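Long-range contacts in 432aa long hypothetical deoxyribodipyrimidine photolyase (Sulfolobus tokodaii, PDB 2E0I), which probably repairs ultraviolet-induced cyclobutane pyrimidine dimers in DNA with light absorbed by bound flavin: residues Y127-K132 against E243-D248; V150-P155 against E229-Q234. One frame throughout, in Å; residues are numbered along the deposited sequence.

The two contacts show how chemistry can change with depth in a fold. They use different loops and different helices, though helices 227-233 and 238-256 follow each other in the chain. In interaction 1 a buried carboxylate on helix 238-256 holds the loop after strand 120-124, joining the N-terminal photolyase part to the helical FAD-binding part. Interaction 2 is a surface contact, its centre about 20 Å from the centre of the chain, against about 13 Å for interaction 1; it packs the loop after helix 140-147 on helix 227-233 through two tyrosines and one hydrogen bond from a tyrosine hydroxyl. The contacts touch where Tyr245 OH meets Val152 CG2 and Leu129 CD1 meets Tyr231 CB.

Interaction 1. Residues Y127-K132 against E243-D248; sequences YLLTPK and ELYWRD. With FAD (flavin-adenine dinucleotide), chain E.
Leu128 and Asp248 bring the two backbones closest, CA to CA 5.7 Å, where the irregular loop 127-132 passes residues 243-248 of a helix. That helix is kinked here: Trp246 N and Arg247 N bond back three residues, to Glu243 O and Leu244 O. The carboxylate of Asp248 carries the contact. Both oxygens turn their syn lone pairs to one amide, with Leu129 N 3.2 Å from Asp248 OD1 and 2.7 Å from Asp248 OD2. OD2 also takes the N-H of Thr130, met nearly along its C-O axis at 2.9 Å from Thr130 N, and on its anti side the hydroxyl of Thr130, with OG1 3.1 Å away. Three donors thus grip one buried oxygen, which would probably favour the ionised acid. An alanine here, without the carboxylate, would probably leave the N-H groups of Leu129 and Thr130 and the Thr130 hydroxyl without their mate, and the loop freer to shift. Beside this polar centre the Tyr245 ring receives Leu129 CD2 over one face, 3.8 Å from the ring centroid and 14° off the normal, a CH-pi contact, while Thr130 CG2 lies at the ring's edge near CE1. On the cofactor side, Arg247 NE makes a weak hydrogen bond to the ribose O2B of FAD. A helix lining the FAD pocket thus ties down, through its buried aspartate, the loop leaving edge strand 120-124 of the parallel sheet. Two more helices flank that loop: Thr130 packs on Phe143 and Val147 of helix 140-147, and Leu129 on Met227 and Tyr231 of helix 227-233.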
loop_
_atom_site.group_PDB
_atom_site.type_symbol
_atom_site.label_atom_id
_atom_site.label_comp_id
_atom_site.label_asym_id
_atom_site.label_seq_id
_atom_site.Cartn_x
_atom_site.Cartn_y
_atom_site.Cartn_z
ATOM N N TYR A 127 8.156 -10.423 -4.456
ATOM C CA TYR A 127 7.017 -9.766 -3.837
ATOM C C TYR A 127 5.758 -10.588 -3.753
ATOM O O TYR A 127 4.974 -10.405 -2.834
ATOM C CB TYR A 127 6.710 -8.448 -4.552
ATOM C CG TYR A 127 7.847 -7.467 -4.485
ATOM C CD1 TYR A 127 8.269 -6.789 -5.613
ATOM C CD2 TYR A 127 8.552 -7.277 -3.306
ATOM C CE1 TYR A 127 9.383 -5.950 -5.575
ATOM C CE2 TYR A 127 9.661 -6.445 -3.247
ATOM C CZ TYR A 127 10.087 -5.786 -4.384
ATOM O OH TYR A 127 11.254 -5.028 -4.342
ATOM N N LEU A 128 5.554 -11.504 -4.692
ATOM C CA LEU A 128 4.335 -12.320 -4.686
ATOM C C LEU A 128 4.453 -13.628 -3.907
ATOM O O LEU A 128 5.531 -14.210 -3.760
ATOM C CB LEU A 128 3.892 -12.634 -6.122
ATOM C CG LEU A 128 3.570 -11.467 -7.058
ATOM C CD1 LEU A 128 3.655 -11.964 -8.477
ATOM C CD2 LEU A 128 2.195 -10.877 -6.768
ATOM N N LEU A 129 3.314 -14.081 -3.415
ATOM C CA LEU A 129 3.225 -15.314 -2.662
ATOM C C LEU A 129 3.116 -16.461 -3.666
ATOM O O LEU A 129 3.506 -17.591 -3.381
ATOM C CB LEU A 129 1.973 -15.260 -1.798
ATOM C CG LEU A 129 1.894 -16.028 -0.486
ATOM C CD1 LEU A 129 3.039 -15.642 0.423
ATOM C CD2 LEU A 129 0.566 -15.701 0.168
ATOM N N THR A 130 2.605 -16.144 -4.852
ATOM C CA THR A 130 2.399 -17.130 -5.913
ATOM C C THR A 130 3.078 -16.731 -7.231
ATOM O O THR A 130 3.274 -15.544 -7.504
ATOM C CB THR A 130 0.875 -17.309 -6.191
ATOM O OG1 THR A 130 0.340 -16.099 -6.735
ATOM C CG2 THR A 130 0.126 -17.598 -4.905
ATOM N N PRO A 131 3.442 -17.722 -8.067
ATOM C CA PRO A 131 4.093 -17.476 -9.363
ATOM C C PRO A 131 3.145 -16.710 -10.282
ATOM O O PRO A 131 1.973 -17.079 -10.410
ATOM C CB PRO A 131 4.373 -18.877 -9.876
ATOM C CG PRO A 131 4.567 -19.653 -8.622
ATOM C CD PRO A 131 3.435 -19.161 -7.767
ATOM N N LYS A 132 3.641 -15.663 -10.933
ATOM C CA LYS A 132 2.767 -14.869 -11.780
ATOM C C LYS A 132 2.152 -15.582 -12.973
ATOM O O LYS A 132 1.099 -15.168 -13.464
ATOM C CB LYS A 132 3.474 -13.597 -12.249
ATOM C CG LYS A 132 4.695 -13.804 -13.091
ATOM C CD LYS A 132 5.196 -12.465 -13.567
ATOM C CE LYS A 132 6.475 -12.595 -14.363
ATOM N NZ LYS A 132 6.907 -11.273 -14.884
ATOM N N GLU A 243 -6.722 -13.276 3.273
ATOM C CA GLU A 243 -6.591 -11.857 3.020
ATOM C C GLU A 243 -5.202 -11.503 2.516
ATOM O O GLU A 243 -5.019 -10.546 1.777
ATOM C CB GLU A 243 -6.985 -11.055 4.267
ATOM C CG GLU A 243 -8.478 -10.682 4.225
ATOM C CD GLU A 243 -9.005 -10.035 5.494
ATOM O OE1 GLU A 243 -8.345 -9.098 6.018
ATOM O OE2 GLU A 243 -10.096 -10.462 5.953
ATOM N N LEU A 244 -4.219 -12.303 2.887
ATOM C CA LEU A 244 -2.862 -12.063 2.433
ATOM C C LEU A 244 -2.842 -12.250 0.921
ATOM O O LEU A 244 -2.124 -11.558 0.198
ATOM C CB LEU A 244 -1.918 -13.067 3.087
ATOM C CG LEU A 244 -0.514 -12.591 3.427
ATOM C CD1 LEU A 244 -0.576 -11.318 4.267
ATOM C CD2 LEU A 244 0.186 -13.687 4.199
ATOM N N TYR A 245 -3.646 -13.195 0.447
ATOM C CA TYR A 245 -3.730 -13.501 -0.976
ATOM C C TYR A 245 -4.387 -12.375 -1.766
ATOM O O TYR A 245 -4.283 -12.338 -2.989
ATOM C CB TYR A 245 -4.477 -14.829 -1.189
ATOM C CG TYR A 245 -3.571 -16.051 -1.167
ATOM C CD1 TYR A 245 -2.729 -16.332 -2.239
ATOM C CD2 TYR A 245 -3.535 -16.910 -0.058
ATOM C CE1 TYR A 245 -1.867 -17.428 -2.218
ATOM C CE2 TYR A 245 -2.677 -18.017 -0.018
ATOM C CZ TYR A 245 -1.838 -18.269 -1.106
ATOM O OH TYR A 245 -0.946 -19.339 -1.086
ATOM N N TRP A 246 -5.056 -11.451 -1.083
ATOM C CA TRP A 246 -5.677 -10.338 -1.794
ATOM C C TRP A 246 -4.629 -9.383 -2.341
ATOM O O TRP A 246 -4.894 -8.619 -3.268
ATOM C CB TRP A 246 -6.641 -9.570 -0.904
ATOM C CG TRP A 246 -8.038 -10.102 -0.956
ATOM C CD1 TRP A 246 -8.623 -10.948 -0.069
ATOM C CD2 TRP A 246 -9.026 -9.818 -1.950
ATOM N NE1 TRP A 246 -9.918 -11.207 -0.444
ATOM C CE2 TRP A 246 -10.190 -10.523 -1.597
ATOM C CE3 TRP A 246 -9.040 -9.034 -3.106
ATOM C CZ2 TRP A 246 -11.360 -10.468 -2.356
ATOM C CZ3 TRP A 246 -10.205 -8.980 -3.861
ATOM C CH2 TRP A 246 -11.347 -9.693 -3.481
ATOM N N ARG A 247 -3.439 -9.423 -1.755
ATOM C CA ARG A 247 -2.344 -8.595 -2.214
ATOM C C ARG A 247 -1.876 -9.090 -3.567
ATOM O O ARG A 247 -1.657 -8.305 -4.490
ATOM C CB ARG A 247 -1.176 -8.690 -1.260
ATOM C CG ARG A 247 -1.407 -8.049 0.047
ATOM C CD ARG A 247 -0.109 -7.462 0.507
ATOM N NE ARG A 247 -0.414 -6.273 1.267
ATOM C CZ ARG A 247 0.068 -5.054 1.062
ATOM N NH1 ARG A 247 0.933 -4.748 0.100
ATOM N NH2 ARG A 247 -0.368 -4.114 1.851
ATOM N N ASP A 248 -1.690 -10.403 -3.670
ATOM C CA ASP A 248 -1.245 -11.012 -4.917
ATOM C C ASP A 248 -2.284 -10.768 -5.998
ATOM O O ASP A 248 -1.942 -10.397 -7.130
ATOM C CB ASP A 248 -1.055 -12.517 -4.741
ATOM C CG ASP A 248 0.304 -12.883 -4.173
ATOM O OD1 ASP A 248 0.689 -12.344 -3.105
ATOM O OD2 ASP A 248 0.985 -13.729 -4.795
HETATM P PA FAD E . -5.578 -6.403 8.695
HETATM O O1A FAD E . -4.937 -6.602 10.015
HETATM O O2A FAD E . -6.924 -6.890 8.322
HETATM O O5B FAD E . -4.698 -7.521 7.941
HETATM C C5B FAD E . -5.170 -8.187 6.768
HETATM C C4B FAD E . -4.045 -8.285 5.735
HETATM O O4B FAD E . -4.490 -8.937 4.534
HETATM C C3B FAD E . -3.590 -6.879 5.338
HETATM O O3B FAD E . -2.456 -6.524 6.134
HETATM C C2B FAD E . -3.120 -7.129 3.907
HETATM O O2B FAD E . -1.866 -7.813 3.923
HETATM C C1B FAD E . -4.225 -8.065 3.420
HETATM N N9A FAD E . -5.463 -7.327 3.072
HETATM C C8A FAD E . -6.532 -7.145 3.844
HETATM N N7A FAD E . -7.480 -6.514 3.154
HETATM C C5A FAD E . -7.011 -6.289 1.930
HETATM C C6A FAD E . -7.514 -5.683 0.783
HETATM N N6A FAD E . -8.747 -5.189 0.757
HETATM N N1A FAD E . -6.738 -5.610 -0.309
HETATM C C2A FAD E . -5.511 -6.103 -0.320
HETATM N N3A FAD E . -5.004 -6.690 0.749
HETATM C C4A FAD E . -5.721 -6.799 1.878
HETATM N N1 FAD E . -3.685 -1.896 1.411
HETATM C C2 FAD E . -2.354 -1.539 1.160
HETATM O O2 FAD E . -1.429 -2.205 1.619
HETATM N N3 FAD E . -2.069 -0.380 0.427
HETATM C C4 FAD E . -3.121 0.416 -0.041
HETATM O O4 FAD E . -2.873 1.401 -0.734
HETATM C C4X FAD E . -4.440 0.064 0.225
HETATM N N5 FAD E . -5.475 0.917 -0.176
HETATM C C5X FAD E . -6.810 0.567 0.066
HETATM C C6 FAD E . -7.822 1.423 -0.356
HETATM C C7 FAD E . -9.153 1.072 -0.154
HETATM C C7M FAD E . -10.246 2.017 -0.657
HETATM C C8 FAD E . -9.466 -0.131 0.477
HETATM C C8M FAD E . -10.921 -0.558 0.688
HETATM C C9 FAD E . -8.446 -0.979 0.898
HETATM C C9A FAD E . -7.110 -0.643 0.691
HETATM N N10 FAD E . -6.070 -1.501 1.092
HETATM C C10 FAD E . -4.734 -1.092 0.945
HETATM C "C1'" FAD E . -6.378 -2.818 1.706
HETATM C "C2'" FAD E . -6.514 -2.889 3.230
HETATM O "O2'" FAD E . -7.458 -1.921 3.694
HETATM C "C3'" FAD E . -5.175 -2.705 3.948
HETATM O "O3'" FAD E . -4.230 -3.648 3.435
HETATM C "C4'" FAD E . -5.317 -2.934 5.455
HETATM O "O4'" FAD E . -6.293 -2.042 6.000
HETATM C "C5'" FAD E . -3.982 -2.718 6.171
HETATM O "O5'" FAD E . -4.132 -2.832 7.590
HETATM P P FAD E . -3.825 -4.211 8.364
HETATM O O1P FAD E . -2.495 -4.693 7.927
HETATM O O2P FAD E . -4.039 -3.958 9.806
HETATM O O3P FAD E . -4.957 -5.213 7.801
#

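Interaction 2. Residues V150-P155 against E229-Q234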
loop_
_atom_site.group_PDB
_atom_site.type_symbol
_atom_site.label_atom_id
_atom_site.label_comp_id
_atom_site.label_asym_id
_atom_site.label_seq_id
_atom_site.Cartn_x
_atom_site.Cartn_y
_atom_site.Cartn_z
ATOM N N VAL A 150 -1.446 -24.494 -4.332
ATOM C CA VAL A 150 -0.012 -24.506 -4.614
ATOM C C VAL A 150 0.763 -24.302 -3.317
ATOM O O VAL A 150 0.284 -23.638 -2.393
ATOM C CB VAL A 150 0.381 -23.380 -5.573
ATOM C CG1 VAL A 150 1.814 -23.573 -6.038
ATOM C CG2 VAL A 150 -0.579 -23.342 -6.737
ATOM N N LYS A 151 1.967 -24.858 -3.246
ATOM C CA LYS A 151 2.757 -24.721 -2.037
ATOM C C LYS A 151 3.622 -23.481 -2.049
ATOM O O LYS A 151 4.392 -23.268 -2.977
ATOM C CB LYS A 151 3.659 -25.924 -1.845
ATOM C CG LYS A 151 4.122 -26.062 -0.423
ATOM C CD LYS A 151 5.603 -26.311 -0.323
ATOM C CE LYS A 151 5.984 -26.448 1.142
ATOM N NZ LYS A 151 7.454 -26.463 1.316
ATOM N N VAL A 152 3.494 -22.674 -1.005
ATOM C CA VAL A 152 4.272 -21.456 -0.871
ATOM C C VAL A 152 5.731 -21.799 -0.569
ATOM O O VAL A 152 6.012 -22.638 0.277
ATOM C CB VAL A 152 3.730 -20.589 0.275
ATOM C CG1 VAL A 152 4.595 -19.347 0.433
ATOM C CG2 VAL A 152 2.268 -20.218 0.009
ATOM N N ARG A 153 6.658 -21.157 -1.270
ATOM C CA ARG A 153 8.072 -21.418 -1.038
ATOM C C ARG A 153 8.397 -21.020 0.396
ATOM O O ARG A 153 7.855 -20.046 0.919
ATOM C CB ARG A 153 8.943 -20.622 -2.016
ATOM C CG ARG A 153 10.429 -20.797 -1.756
ATOM C CD ARG A 153 11.332 -20.235 -2.866
ATOM N NE ARG A 153 11.495 -18.776 -2.861
ATOM C CZ ARG A 153 10.755 -17.948 -3.586
ATOM N NH1 ARG A 153 9.801 -18.440 -4.364
ATOM N NH2 ARG A 153 10.980 -16.641 -3.562
ATOM N N GLU A 154 9.275 -21.780 1.038
ATOM C CA GLU A 154 9.649 -21.504 2.422
ATOM C C GLU A 154 10.738 -20.431 2.519
ATOM O O GLU A 154 11.605 -20.339 1.650
ATOM C CB GLU A 154 10.136 -22.793 3.079
ATOM C CG GLU A 154 9.074 -23.867 3.214
ATOM C CD GLU A 154 9.668 -25.241 3.530
ATOM O OE1 GLU A 154 10.647 -25.316 4.311
ATOM O OE2 GLU A 154 9.146 -26.251 3.006
ATOM N N PRO A 155 10.701 -19.598 3.577
ATOM C CA PRO A 155 11.717 -18.557 3.724
ATOM C C PRO A 155 13.090 -19.184 3.791
ATOM O O PRO A 155 13.228 -20.325 4.217
ATOM C CB PRO A 155 11.341 -17.897 5.039
ATOM C CG PRO A 155 9.879 -18.056 5.085
ATOM C CD PRO A 155 9.682 -19.472 4.629
ATOM N N GLU A 229 7.178 -15.160 4.787
ATOM C CA GLU A 229 7.353 -15.229 6.226
ATOM C C GLU A 229 6.018 -14.993 6.924
ATOM O O GLU A 229 5.655 -15.722 7.840
ATOM C CB GLU A 229 8.380 -14.197 6.695
ATOM C CG GLU A 229 9.796 -14.510 6.247
ATOM C CD GLU A 229 10.859 -13.585 6.863
ATOM O OE1 GLU A 229 10.890 -12.371 6.528
ATOM O OE2 GLU A 229 11.667 -14.090 7.683
ATOM N N ALA A 230 5.288 -13.974 6.485
ATOM C CA ALA A 230 3.995 -13.661 7.083
ATOM C C ALA A 230 3.124 -14.888 6.953
ATOM O O ALA A 230 2.408 -15.271 7.884
ATOM C CB ALA A 230 3.342 -12.500 6.354
ATOM N N TYR A 231 3.203 -15.505 5.779
ATOM C CA TYR A 231 2.412 -16.682 5.487
ATOM C C TYR A 231 2.682 -17.854 6.414
ATOM O O TYR A 231 1.770 -18.393 7.010
ATOM C CB TYR A 231 2.630 -17.123 4.041
ATOM C CG TYR A 231 1.936 -18.423 3.722
ATOM C CD1 TYR A 231 0.568 -18.464 3.449
ATOM C CD2 TYR A 231 2.644 -19.621 3.739
ATOM C CE1 TYR A 231 -0.069 -19.671 3.200
ATOM C CE2 TYR A 231 2.022 -20.827 3.497
ATOM C CZ TYR A 231 0.672 -20.850 3.227
ATOM O OH TYR A 231 0.092 -22.064 2.969
ATOM N N TYR A 232 3.930 -18.265 6.532
ATOM C CA TYR A 232 4.218 -19.401 7.378
ATOM C C TYR A 232 4.010 -19.160 8.860
ATOM O O TYR A 232 3.681 -20.072 9.608
ATOM C CB TYR A 232 5.632 -19.905 7.106
ATOM C CG TYR A 232 5.666 -20.844 5.935
ATOM C CD1 TYR A 232 6.147 -20.437 4.689
ATOM C CD2 TYR A 232 5.143 -22.132 6.050
ATOM C CE1 TYR A 232 6.102 -21.300 3.584
ATOM C CE2 TYR A 232 5.090 -22.992 4.956
ATOM C CZ TYR A 232 5.567 -22.572 3.733
ATOM O OH TYR A 232 5.482 -23.430 2.669
ATOM N N THR A 233 4.184 -17.929 9.298
ATOM C CA THR A 233 4.010 -17.634 10.702
ATOM C C THR A 233 2.549 -17.729 11.088
ATOM O O THR A 233 2.220 -18.100 12.210
ATOM C CB THR A 233 4.519 -16.235 11.023
ATOM O OG1 THR A 233 5.887 -16.138 10.622
ATOM C CG2 THR A 233 4.430 -15.965 12.509
ATOM N N GLN A 234 1.673 -17.415 10.144
ATOM C CA GLN A 234 0.238 -17.418 10.385
ATOM C C GLN A 234 -0.486 -18.511 9.610
ATOM O O GLN A 234 -1.713 -18.502 9.517
ATOM C CB GLN A 234 -0.319 -16.062 9.972
ATOM C CG GLN A 234 0.392 -14.914 10.625
ATOM C CD GLN A 234 -0.062 -14.735 12.051
ATOM O OE1 GLN A 234 -1.149 -14.207 12.291
ATOM N NE2 GLN A 234 0.752 -15.190 13.010
#
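Val152 lays its CG2 methyl over one face of the Tyr231 ring, 3.6 Å from the ring centroid and 15° off the normal, a CH-pi contact in which the two side chains meet tip to tip. CG1 is the branch anti to the backbone N (chi1 178°), and it lies 4.0 Å from Tyr232 CE1. The contact joins the loop between helices 140-147 and 189-196 to helix 227-233. The next ring does different work. Tyr232 OH donates a hydrogen bond to Val152 O at 2.6 Å, tilted 25° from the carbonyl plane, and Arg153 O also lies near the plane of this ring, at its edge beside CE1. Pro155 CD approaches Tyr232 CD1 obliquely at 3.7 Å, and Pro155 CG rests on the aliphatic CG of Glu229. Tyr231 CD2 stands over one face of Tyr232, offset toward the rim. Around the phenol oxygen, Lys151 CE and Glu154 CG come within van der Waals distance; the ion pair of Lys151 NZ with Glu154 OE2 is modelled too close for its geometry to be relied on. The chemistry implies a mixed attachment, mostly apolar with one polar anchor: the valine is buried against aromatic carbon, a single hydroxyl fixes the loop backbone, and the carboxylate of Glu229 turns to a salt bridge with Arg189 and not to the loop.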